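Local coordinates for protein endonuclease 2 (Arabidopsis thaliana, PDB 4CXP) that cleaves RNA and single-stranded DNA, and double-stranded DNA less well, into 5'-phosphorylated products with the help of three bound divalent metal ions, at residues G224-E227 with G228-L231; V243-R246 with L247-G251; G87-Y90 with N91-Q95. All coordinates share one frame; numbering follows the deposited sequence. Where two conformers were deposited one is given.

Interaction 1 of 3, residues G224-E227 with G228-L231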
ATOM      1  N   GLY A 224     -16.605  -7.858 -12.454  1.00 15.36           N
ATOM      2  CA  GLY A 224     -17.934  -7.287 -12.606  1.00 18.63           C
ATOM      3  C   GLY A 224     -17.966  -5.889 -13.176  1.00 18.64           C
ATOM      4  O   GLY A 224     -19.045  -5.391 -13.426  1.00 25.41           O
ATOM      5  N   VAL A 225     -16.812  -5.265 -13.420  1.00 14.14           N
ATOM      6  CA  VAL A 225     -16.780  -3.854 -13.788  1.00 13.73           C
ATOM      7  C   VAL A 225     -16.566  -3.707 -15.284  1.00 15.56           C
ATOM      8  O   VAL A 225     -15.647  -4.294 -15.843  1.00 20.37           O
ATOM      9  CB  VAL A 225     -15.673  -3.101 -13.026  1.00 12.93           C
ATOM     10  CG1 VAL A 225     -15.677  -1.643 -13.421  1.00 13.82           C
ATOM     11  CG2 VAL A 225     -15.840  -3.255 -11.524  1.00 12.47           C
ATOM     12  N   THR A 226     -17.422  -2.904 -15.900  1.00 15.48           N
ATOM     13  CA  THR A 226     -17.310  -2.511 -17.289  1.00 17.39           C
ATOM     14  C   THR A 226     -17.352  -1.004 -17.371  1.00 15.55           C
ATOM     15  O   THR A 226     -18.088  -0.375 -16.624  1.00 15.12           O
ATOM     16  CB  THR A 226     -18.479  -3.090 -18.136  1.00 19.83           C
ATOM     17  OG1 THR A 226     -18.555  -4.507 -17.952  1.00 25.78           O
ATOM     18  CG2 THR A 226     -18.323  -2.765 -19.625  1.00 24.08           C
ATOM     19  N   GLU A 227     -16.569  -0.453 -18.296  1.00 16.80           N
ATOM     20  CA  GLU A 227     -16.591   0.958 -18.645  1.00 17.32           C
ATOM     21  C   GLU A 227     -18.045   1.434 -18.670  1.00 16.18           C
ATOM     22  O   GLU A 227     -18.888   0.801 -19.309  1.00 19.14           O
ATOM     23  CB  GLU A 227     -15.954   1.137 -20.039  1.00 22.28           C
ATOM     24  CG  GLU A 227     -15.963   2.536 -20.635  1.00 23.26           C
ATOM     25  CD  GLU A 227     -14.764   3.401 -20.273  1.00 24.93           C
ATOM     26  OE1 GLU A 227     -13.771   2.942 -19.650  1.00 28.14           O
ATOM     27  OE2 GLU A 227     -14.811   4.590 -20.648  1.00 34.14           O
ATOM     28  N   GLY A 228     -18.334   2.546 -18.004  1.00 16.04           N
ATOM     29  CA  GLY A 228     -19.674   3.119 -17.990  1.00 17.84           C
ATOM     30  C   GLY A 228     -20.581   2.660 -16.859  1.00 17.89           C
ATOM     31  O   GLY A 228     -21.650   3.235 -16.670  1.00 20.98           O
ATOM     32  N   ASP A 229     -20.181   1.632 -16.110  1.00 15.60           N
ATOM     33  CA  ASP A 229     -20.989   1.159 -14.984  1.00 15.53           C
ATOM     34  C   ASP A 229     -21.083   2.213 -13.887  1.00 14.70           C
ATOM     35  O   ASP A 229     -20.197   3.064 -13.760  1.00 16.08           O
ATOM     36  CB  ASP A 229     -20.381  -0.105 -14.357  1.00 15.54           C
ATOM     37  CG  ASP A 229     -20.607  -1.374 -15.166  1.00 17.83           C
ATOM     38  OD1 ASP A 229     -21.397  -1.357 -16.135  1.00 20.28           O
ATOM     39  OD2 ASP A 229     -19.983  -2.401 -14.770  1.00 19.35           O
ATOM     40  N   THR A 230     -22.141   2.120 -13.089  1.00 14.19           N
ATOM     41  CA  THR A 230     -22.239   2.845 -11.824  1.00 13.46           C
ATOM     42  C   THR A 230     -21.939   1.857 -10.708  1.00 12.60           C
ATOM     43  O   THR A 230     -22.648   0.866 -10.517  1.00 14.11           O
ATOM     44  CB  THR A 230     -23.622   3.483 -11.619  1.00 15.68           C
ATOM     45  OG1 THR A 230     -23.797   4.524 -12.579  1.00 19.58           O
ATOM     46  CG2 THR A 230     -23.745   4.069 -10.230  1.00 16.65           C
ATOM     47  N   LEU A 231     -20.880   2.156  -9.976  1.00 11.04           N
ATOM     48  CA  LEU A 231     -20.510   1.397  -8.794  0.70 10.34           C
ATOM     49  C   LEU A 231     -21.024   2.163  -7.588  1.00 10.57           C
ATOM     50  O   LEU A 231     -20.736   3.353  -7.418  1.00 11.72           O
ATOM     51  CB  LEU A 231     -19.002   1.206  -8.716  0.70 10.20           C
ATOM     52  CG  LEU A 231     -18.406   0.484  -9.928  0.70 12.16           C
ATOM     53  CD1 LEU A 231     -16.932   0.207  -9.655  0.70 11.42           C
ATOM     54  CD2 LEU A 231     -19.154  -0.775 -10.348  0.70 13.68           C
TER
HETATM   55  O   HOH W   1     -20.315  -4.911 -15.895  1.00 26.60           O
HETATM   56  O   HOH W   2     -21.395  -0.219 -18.626  1.00 30.88           O
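Asp-229 OD2 is gripped by two donors, the backbone N-H of Thr-226 at 2.8 Å and a bound water, in a type II beta turn that runs from Thr-226 to Asp-229 and feeds into strand 230-231. The turn itself is closed by Asp-229 N giving its hydrogen to Thr-226 O, 2.9 Å away. The two residues are therefore clasped twice, each backbone N-H spent on an oxygen of the other. With chi1 at -76°, CG of Asp-229 sits beside its own backbone N, which folds the carboxylate back over Thr-226; the Thr-226 N-H then meets OD2 from above the carboxylate plane, 62° out of it. Gly-224 O also comes within 3.4 Å of Asp-229 OD2, two acceptors side by side, and the water, which donates to both, probably offsets the repulsion. The same water is hydrogen-bonded to Thr-226 OG1, so three residues share it.

At the corner, Gly-228 has a positive phi of 91°, as glycine often does at the third position of a type II turn. The Glu-227 chain bends at chi2, and its OE1 accepts a hydrogen bond from the backbone N of Glu-143. Backbone bonds from Gly-228, Asp-229 and Leu-231 also run the chain beside 143-147, where strand 230-231 lies parallel to strand 143-146 as an outermost strand of a small mixed sheet. Leu-231 CD1 meets Val-225 CG2 at 4.1 Å, the side chains crossing at about a right angle, and Leu-231 reaches on to Leu-153 and Ile-156, though it has two conformers and its detail is less certain. A second water donates one hydrogen to Glu-227 O and the other to Asp-229 OD1, the latter at 2.7 Å.

Interaction 2 of 3, residues V243-R246 with L247-G251; sequences VYQR and LAQGG. With NAG (2-acetamido-2-deoxy-beta-D-glucopyranose), chain D.
From Val-243 to Gly-251 the chain is regular alpha helix: the N-H groups of Leu-247, Ala-248, Gln-249 and Gly-250 each bond the carbonyl four residues back, beginning with Val-243 O. Along one side of this helix two side chains converge on a single acceptor, Gln-249 OE1. Gln-245 NE2, one turn earlier, donates to Gln-249 OE1 over 3.0 Å in a nearly straight bond (170°). The acceptor lies close to the plane of the Gln-245 amide, while the two amides stand almost perpendicular to each other. Arg-246 NH1 reaches Gln-249 OE1 from the opposite face, at 2.9 Å and on a more bent path. Both donors stand above the carbonyl plane, one on each face, and the pair fixes which end of the Gln-249 amide carries the oxygen.

The Arg-246 chain is bent at chi2 and chi3, which turns an edge of its guanidinium to Gln-249 OE1, the two planes 69° apart, while its other hydrogens go elsewhere: NE to His-126 O, NH2 to Tyr-209 O, and NH1 also into a salt bridge with Glu-212. The buried charge is thus tied on every nitrogen.

On another side, Val-243 CG1 and Leu-247 CD1 pack side by side at 3.9 Å. The Tyr-244 side chain starts away from 247-251, and its ring has sugar over one face: the acetamide methyl C8 of the N-acetylglucosamine (chain D) sits 3.4 Å above the ring plane, over its centre, a CH-pi arrangement. The Tyr-244 hydroxyl bonds that of Tyr-170.

This part of the long C-terminal helix 233-262 lies near the centre of the largely helical S1/P1-type nuclease. Helix 153-169 packs on Val-243 and Leu-247, helix 176-187 on Tyr-244 and Ala-248, helix 190-197 on Ala-248 and Gln-249, and helix 206-221 takes up Arg-246.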
ATOM      1  N   VAL A 243     -10.632  -4.140   1.099  1.00  7.56           N
ATOM      2  CA  VAL A 243      -9.897  -2.934   1.414  1.00  7.44           C
ATOM      3  C   VAL A 243      -9.377  -2.996   2.860  1.00  7.00           C
ATOM      4  O   VAL A 243      -8.206  -2.734   3.122  1.00  7.34           O
ATOM      5  CB  VAL A 243     -10.739  -1.683   1.134  1.00  8.62           C
ATOM      6  CG1 VAL A 243     -10.077  -0.432   1.692  1.00  9.48           C
ATOM      7  CG2 VAL A 243     -10.967  -1.554  -0.372  1.00 10.10           C
ATOM      8  N   TYR A 244     -10.256  -3.329   3.803  1.00  6.76           N
ATOM      9  CA  TYR A 244      -9.833  -3.485   5.192  1.00  7.03           C
ATOM     10  C   TYR A 244      -8.663  -4.466   5.323  1.00  6.85           C
ATOM     11  O   TYR A 244      -7.688  -4.198   6.013  1.00  7.11           O
ATOM     12  CB  TYR A 244     -10.983  -3.963   6.052  1.00  6.98           C
ATOM     13  CG  TYR A 244     -12.131  -3.016   6.317  1.00  7.33           C
ATOM     14  CD1 TYR A 244     -12.016  -1.636   6.282  1.00  8.10           C
ATOM     15  CD2 TYR A 244     -13.353  -3.548   6.699  1.00  8.26           C
ATOM     16  CE1 TYR A 244     -13.088  -0.819   6.621  1.00  9.00           C
ATOM     17  CE2 TYR A 244     -14.426  -2.738   7.053  1.00  8.96           C
ATOM     18  CZ  TYR A 244     -14.273  -1.378   7.014  1.00  9.25           C
ATOM     19  OH  TYR A 244     -15.317  -0.544   7.403  1.00 11.15           O
ATOM     20  N   GLN A 245      -8.793  -5.615   4.667  1.00  6.80           N
ATOM     21  CA  GLN A 245      -7.755  -6.643   4.711  1.00  6.98           C
ATOM     22  C   GLN A 245      -6.417  -6.086   4.230  1.00  6.77           C
ATOM     23  O   GLN A 245      -5.387  -6.307   4.864  1.00  6.95           O
ATOM     24  CB  GLN A 245      -8.172  -7.822   3.845  1.00  7.33           C
ATOM     25  CG  GLN A 245      -7.187  -8.992   3.833  1.00  7.98           C
ATOM     26  CD  GLN A 245      -7.302  -9.773   2.555  1.00  9.13           C
ATOM     27  OE1 GLN A 245      -8.322 -10.400   2.292  1.00 10.93           O
ATOM     28  NE2 GLN A 245      -6.268  -9.701   1.730  1.00  9.01           N
ATOM     29  N   ARG A 246      -6.425  -5.410   3.091  1.00  6.50           N
ATOM     30  CA  ARG A 246      -5.185  -4.921   2.520  1.00  6.59           C
ATOM     31  C   ARG A 246      -4.552  -3.810   3.323  1.00  6.83           C
ATOM     32  O   ARG A 246      -3.328  -3.745   3.432  1.00  7.41           O
ATOM     33  CB  ARG A 246      -5.402  -4.477   1.071  1.00  6.70           C
ATOM     34  CG  ARG A 246      -5.845  -5.571   0.108  1.00  6.88           C
ATOM     35  CD  ARG A 246      -4.923  -6.779   0.062  1.00  7.23           C
ATOM     36  NE  ARG A 246      -3.707  -6.480  -0.681  1.00  7.33           N
ATOM     37  CZ  ARG A 246      -2.700  -7.341  -0.826  1.00  7.00           C
ATOM     38  NH1 ARG A 246      -2.634  -8.426  -0.070  1.00  7.61           N
ATOM     39  NH2 ARG A 246      -1.779  -7.098  -1.741  1.00  7.67           N
ATOM     40  N   LEU A 247      -5.365  -2.936   3.925  1.00  6.92           N
ATOM     41  CA  LEU A 247      -4.844  -1.911   4.809  1.00  7.17           C
ATOM     42  C   LEU A 247      -4.218  -2.525   6.061  1.00  7.20           C
ATOM     43  O   LEU A 247      -3.139  -2.128   6.496  1.00  8.22           O
ATOM     44  CB  LEU A 247      -5.933  -0.912   5.182  1.00  7.68           C
ATOM     45  CG  LEU A 247      -6.517  -0.080   4.042  1.00  8.21           C
ATOM     46  CD1 LEU A 247      -7.710   0.728   4.539  1.00  9.54           C
ATOM     47  CD2 LEU A 247      -5.491   0.824   3.390  1.00  9.39           C
ATOM     48  N   ALA A 248      -4.904  -3.500   6.646  1.00  7.35           N
ATOM     49  CA  ALA A 248      -4.390  -4.178   7.833  1.00  7.49           C
ATOM     50  C   ALA A 248      -3.102  -4.937   7.501  1.00  7.13           C
ATOM     51  O   ALA A 248      -2.134  -4.866   8.246  1.00  7.54           O
ATOM     52  CB  ALA A 248      -5.437  -5.099   8.390  1.00  7.93           C
ATOM     53  N   GLN A 249      -3.092  -5.667   6.387  1.00  7.21           N
ATOM     54  CA  GLN A 249      -1.895  -6.364   5.957  1.00  7.14           C
ATOM     55  C   GLN A 249      -0.747  -5.378   5.762  1.00  7.50           C
ATOM     56  O   GLN A 249       0.383  -5.636   6.187  1.00  7.97           O
ATOM     57  CB  GLN A 249      -2.151  -7.121   4.661  1.00  7.40           C
ATOM     58  CG  GLN A 249      -2.888  -8.424   4.842  1.00  7.50           C
ATOM     59  CD  GLN A 249      -3.227  -9.094   3.528  1.00  7.29           C
ATOM     60  OE1 GLN A 249      -3.709  -8.451   2.604  1.00  7.76           O
ATOM     61  NE2 GLN A 249      -2.990 -10.384   3.436  1.00  8.56           N
ATOM     62  N   GLY A 250      -1.017  -4.267   5.092  1.00  7.59           N
ATOM     63  CA  GLY A 250       0.028  -3.292   4.864  1.00  7.72           C
ATOM     64  C   GLY A 250       0.630  -2.771   6.161  1.00  7.59           C
ATOM     65  O   GLY A 250       1.843  -2.645   6.274  1.00  8.52           O
ATOM     66  N   GLY A 251      -0.218  -2.425   7.123  1.00  7.75           N
ATOM     67  CA  GLY A 251       0.273  -1.921   8.382  1.00  8.09           C
ATOM     68  C   GLY A 251       1.075  -2.948   9.163  1.00  7.72           C
ATOM     69  O   GLY A 251       2.129  -2.654   9.722  1.00  8.47           O
TER
HETATM   70  C1  NAG D   1     -14.085  -6.134  12.131  1.00 10.96           C
HETATM   71  C2  NAG D   1     -14.631  -5.474  10.869  1.00 10.33           C
HETATM   72  C3  NAG D   1     -16.152  -5.502  10.890  1.00 10.68           C
HETATM   73  C4  NAG D   1     -16.643  -6.926  11.087  1.00 11.14           C
HETATM   74  C5  NAG D   1     -15.970  -7.557  12.301  1.00 13.05           C
HETATM   75  C6  NAG D   1     -16.323  -9.027  12.492  1.00 15.46           C
HETATM   76  C7  NAG D   1     -13.003  -3.841  10.110  1.00  9.15           C
HETATM   77  C8  NAG D   1     -12.585  -2.407  10.033  1.00  9.35           C
HETATM   78  N2  NAG D   1     -14.141  -4.120  10.727  1.00  9.30           N
HETATM   79  O3  NAG D   1     -16.653  -4.947   9.688  1.00 11.62           O
HETATM   80  O4  NAG D   1     -18.046  -6.889  11.257  1.00 12.70           O
HETATM   81  O5  NAG D   1     -14.562  -7.471  12.156  1.00 12.49           O
HETATM   82  O6  NAG D   1     -15.963  -9.770  11.351  1.00 18.59           O
HETATM   83  O7  NAG D   1     -12.262  -4.724   9.654  1.00 10.60           O

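Interaction 3 of 3, residues G87-Y90 with N91-Q95. With NAG (2-acetamido-2-deoxy-beta-D-glucopyranose), chain B.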
ATOM      1  N   GLY A  87      10.753  -4.145  -6.405  1.00 11.08           N
ATOM      2  CA  GLY A  87      12.162  -3.814  -6.470  1.00 11.48           C
ATOM      3  C   GLY A  87      12.530  -2.634  -5.586  1.00 10.77           C
ATOM      4  O   GLY A  87      13.592  -2.622  -4.966  1.00 11.72           O
ATOM      5  N   ALA A  88      11.642  -1.652  -5.496  1.00 10.41           N
ATOM      6  CA  ALA A  88      11.868  -0.505  -4.625  1.00 10.47           C
ATOM      7  C   ALA A  88      11.880  -0.932  -3.161  1.00 10.03           C
ATOM      8  O   ALA A  88      12.709  -0.474  -2.381  1.00 10.79           O
ATOM      9  CB  ALA A  88      10.825   0.559  -4.863  1.00 11.19           C
ATOM     10  N   ILE A  89      10.959  -1.813  -2.777  1.00  9.98           N
ATOM     11  CA  ILE A  89      10.955  -2.282  -1.396  1.00  9.96           C
ATOM     12  C   ILE A  89      12.268  -3.006  -1.075  1.00 10.28           C
ATOM     13  O   ILE A  89      12.856  -2.763  -0.038  1.00 11.10           O
ATOM     14  CB  ILE A  89       9.714  -3.130  -1.107  1.00  9.93           C
ATOM     15  CG1 ILE A  89       8.474  -2.222  -1.069  1.00  9.50           C
ATOM     16  CG2 ILE A  89       9.850  -3.908   0.192  1.00 10.95           C
ATOM     17  CD1 ILE A  89       7.155  -2.966  -1.118  1.00 10.04           C
ATOM     18  N   TYR A  90      12.733  -3.876  -1.962  1.00 10.89           N
ATOM     19  CA  TYR A  90      14.023  -4.510  -1.724  1.00 11.69           C
ATOM     20  C   TYR A  90      15.136  -3.474  -1.571  1.00 12.16           C
ATOM     21  O   TYR A  90      15.970  -3.581  -0.671  1.00 13.12           O
ATOM     22  CB  TYR A  90      14.364  -5.468  -2.853  1.00 12.60           C
ATOM     23  CG  TYR A  90      13.584  -6.774  -2.894  1.00 13.09           C
ATOM     24  CD1 TYR A  90      13.518  -7.622  -1.800  1.00 14.02           C
ATOM     25  CD2 TYR A  90      12.959  -7.174  -4.062  1.00 13.80           C
ATOM     26  CE1 TYR A  90      12.872  -8.844  -1.884  1.00 14.76           C
ATOM     27  CE2 TYR A  90      12.299  -8.386  -4.153  1.00 15.70           C
ATOM     28  CZ  TYR A  90      12.262  -9.226  -3.062  1.00 15.52           C
ATOM     29  OH  TYR A  90      11.607 -10.445  -3.139  1.00 19.22           O
ATOM     30  N   ASN A  91      15.140  -2.473  -2.440  1.00 11.66           N
ATOM     31  CA  ASN A  91      16.184  -1.439  -2.435  1.00 11.62           C
ATOM     32  C   ASN A  91      16.238  -0.687  -1.129  1.00 11.88           C
ATOM     33  O   ASN A  91      17.295  -0.584  -0.489  1.00 13.23           O
ATOM     34  CB  ASN A  91      15.858  -0.462  -3.533  1.00 12.10           C
ATOM     35  CG  ASN A  91      16.886   0.593  -3.785  1.00 12.78           C
ATOM     36  OD1 ASN A  91      18.081   0.451  -3.499  1.00 14.63           O
ATOM     37  ND2 ASN A  91      16.401   1.690  -4.363  1.00 12.37           N
ATOM     38  N   TYR A  92      15.100  -0.125  -0.734  1.00 11.25           N
ATOM     39  CA  TYR A  92      15.083   0.751   0.422  1.00 11.51           C
ATOM     40  C   TYR A  92      15.189  -0.018   1.727  1.00 11.59           C
ATOM     41  O   TYR A  92      15.779   0.492   2.689  1.00 12.48           O
ATOM     42  CB  TYR A  92      13.889   1.717   0.341  1.00 11.40           C
ATOM     43  CG  TYR A  92      14.028   2.685  -0.812  1.00 11.19           C
ATOM     44  CD1 TYR A  92      15.024   3.639  -0.796  1.00 11.73           C
ATOM     45  CD2 TYR A  92      13.222   2.617  -1.935  1.00 11.26           C
ATOM     46  CE1 TYR A  92      15.208   4.494  -1.864  1.00 12.05           C
ATOM     47  CE2 TYR A  92      13.401   3.466  -3.007  1.00 11.51           C
ATOM     48  CZ  TYR A  92      14.393   4.409  -2.966  1.00 11.74           C
ATOM     49  OH  TYR A  92      14.560   5.226  -4.050  1.00 12.65           O
ATOM     50  N   THR A  93      14.686  -1.258   1.787  1.00 11.97           N
ATOM     51  CA  THR A  93      14.901  -2.073   2.959  0.70 12.85           C
ATOM     52  C   THR A  93      16.412  -2.377   3.148  1.00 13.41           C
ATOM     53  O   THR A  93      16.951  -2.310   4.243  1.00 14.59           O
ATOM     54  CB  THR A  93      14.008  -3.343   2.961  0.70 14.68           C
ATOM     55  OG1 THR A  93      14.217  -4.134   1.832  0.70 15.32           O
ATOM     56  CG2 THR A  93      12.560  -3.023   3.046  0.70 13.71           C
ATOM     57  N   THR A  94      17.077  -2.691   2.045  1.00 14.29           N
ATOM     58  CA  THR A  94      18.511  -2.950   2.095  1.00 15.69           C
ATOM     59  C   THR A  94      19.251  -1.719   2.603  1.00 15.41           C
ATOM     60  O   THR A  94      20.123  -1.834   3.442  1.00 16.78           O
ATOM     61  CB  THR A  94      19.041  -3.401   0.735  1.00 19.31           C
ATOM     62  OG1 THR A  94      18.486  -4.686   0.458  1.00 22.33           O
ATOM     63  CG2 THR A  94      20.553  -3.504   0.732  1.00 21.64           C
ATOM     64  N   GLN A  95      18.896  -0.539   2.111  1.00 13.88           N
ATOM     65  CA  GLN A  95      19.537   0.682   2.580  1.00 14.36           C
ATOM     66  C   GLN A  95      19.376   0.858   4.090  1.00 14.30           C
ATOM     67  O   GLN A  95      20.328   1.221   4.783  1.00 15.67           O
ATOM     68  CB  GLN A  95      18.980   1.894   1.850  1.00 13.50           C
ATOM     69  CG  GLN A  95      19.317   1.923   0.378  1.00 14.01           C
ATOM     70  CD  GLN A  95      18.628   3.044  -0.346  1.00 13.32           C
ATOM     71  OE1 GLN A  95      18.306   4.072   0.242  1.00 14.30           O
ATOM     72  NE2 GLN A  95      18.376   2.842  -1.635  1.00 13.94           N
TER
HETATM   73  C1  NAG B   1      17.207   2.767  -4.907  1.00 12.28           C
HETATM   74  C2  NAG B   1      16.541   3.064  -6.284  1.00 12.88           C
HETATM   75  C3  NAG B   1      17.431   4.018  -7.069  1.00 13.33           C
HETATM   76  C4  NAG B   1      17.725   5.257  -6.223  1.00 13.19           C
HETATM   77  C5  NAG B   1      18.170   4.882  -4.809  1.00 13.58           C
HETATM   78  C6  NAG B   1      18.203   6.078  -3.877  1.00 14.06           C
HETATM   79  C7  NAG B   1      15.145   1.157  -6.977  1.00 12.93           C
HETATM   80  C8  NAG B   1      15.004  -0.041  -7.854  1.00 14.06           C
HETATM   81  N2  NAG B   1      16.267   1.876  -7.089  1.00 13.00           N
HETATM   82  O3  NAG B   1      16.813   4.338  -8.323  1.00 13.96           O
HETATM   83  O4  NAG B   1      18.789   6.035  -6.736  1.00 14.25           O
HETATM   84  O5  NAG B   1      17.318   3.939  -4.189  1.00 13.04           O
HETATM   85  O6  NAG B   1      16.930   6.697  -3.875  1.00 13.80           O
HETATM   86  O7  NAG B   1      14.259   1.460  -6.167  1.00 12.83           O
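Tyr-92 leaves the helix with CB and CG lying against Ala-88 O, the carbonyl that also accepts its backbone N-H. Chi1 of -66° puts CG beside the backbone N, which brings CD2 to 3.2 Å from Ala-88 O. Further out, CE2 meets Ala-88 CB at 4.3 Å. CE1, across the ring, comes to 3.2 Å from the ring oxygen O5 of the sugar (N-acetylglucosamine, chain B). At the tip, Tyr-92 OH is hydrogen-bonded to the sugar O6 over 2.8 Å, with O6 in the plane of the ring. The ring also stacks with that of Phe-117, from helix 111-124.

The sugar is the first residue of an N-linked glycan, joined from Asn-91 ND2 to C1 at the Asn-Tyr-Thr sequon, so the glycosylated asparagine and its tyrosine neighbour hold the same pyranose. Asn-91 ND2 lies 3.6 Å above the Tyr-92 ring plane, offset toward the rim. Gln-95, one turn on, adds a third grip: its NE2 donates to O5 at 3.0 Å and also to Asn-91 OD1, from above the carbonyl plane.

The sequon threonine, Thr-93, turns to the preceding turn of helix 85-96. In the conformer given, one of two, Thr-93 OG1 donates to Ile-89 O at 2.7 Å, while Thr-93 N reaches that oxygen from the opposite face.

In the fold
The three local contacts lie in series along the chain, interaction 3 first, and none touches another. Interactions 1 and 3 are on opposite sides of the molecule's centre, their own centres about 36 Å apart. Interaction 2 is the most central, with its centre about 24 Å from that of interaction 1 and about 21 Å from that of interaction 3; its helix follows the strand of interaction 1 directly. It lies close to the metals: the Leu-247 side chain is about 9 Å from a zinc ion and touches the zinc ligand Trp-1. The Val-225 side chain is about 11 Å from that of zinc-binding His-154. Interactions 2 and 3 both meet N-linked sugars, and Asn-91 also belongs to the substrate-binding site.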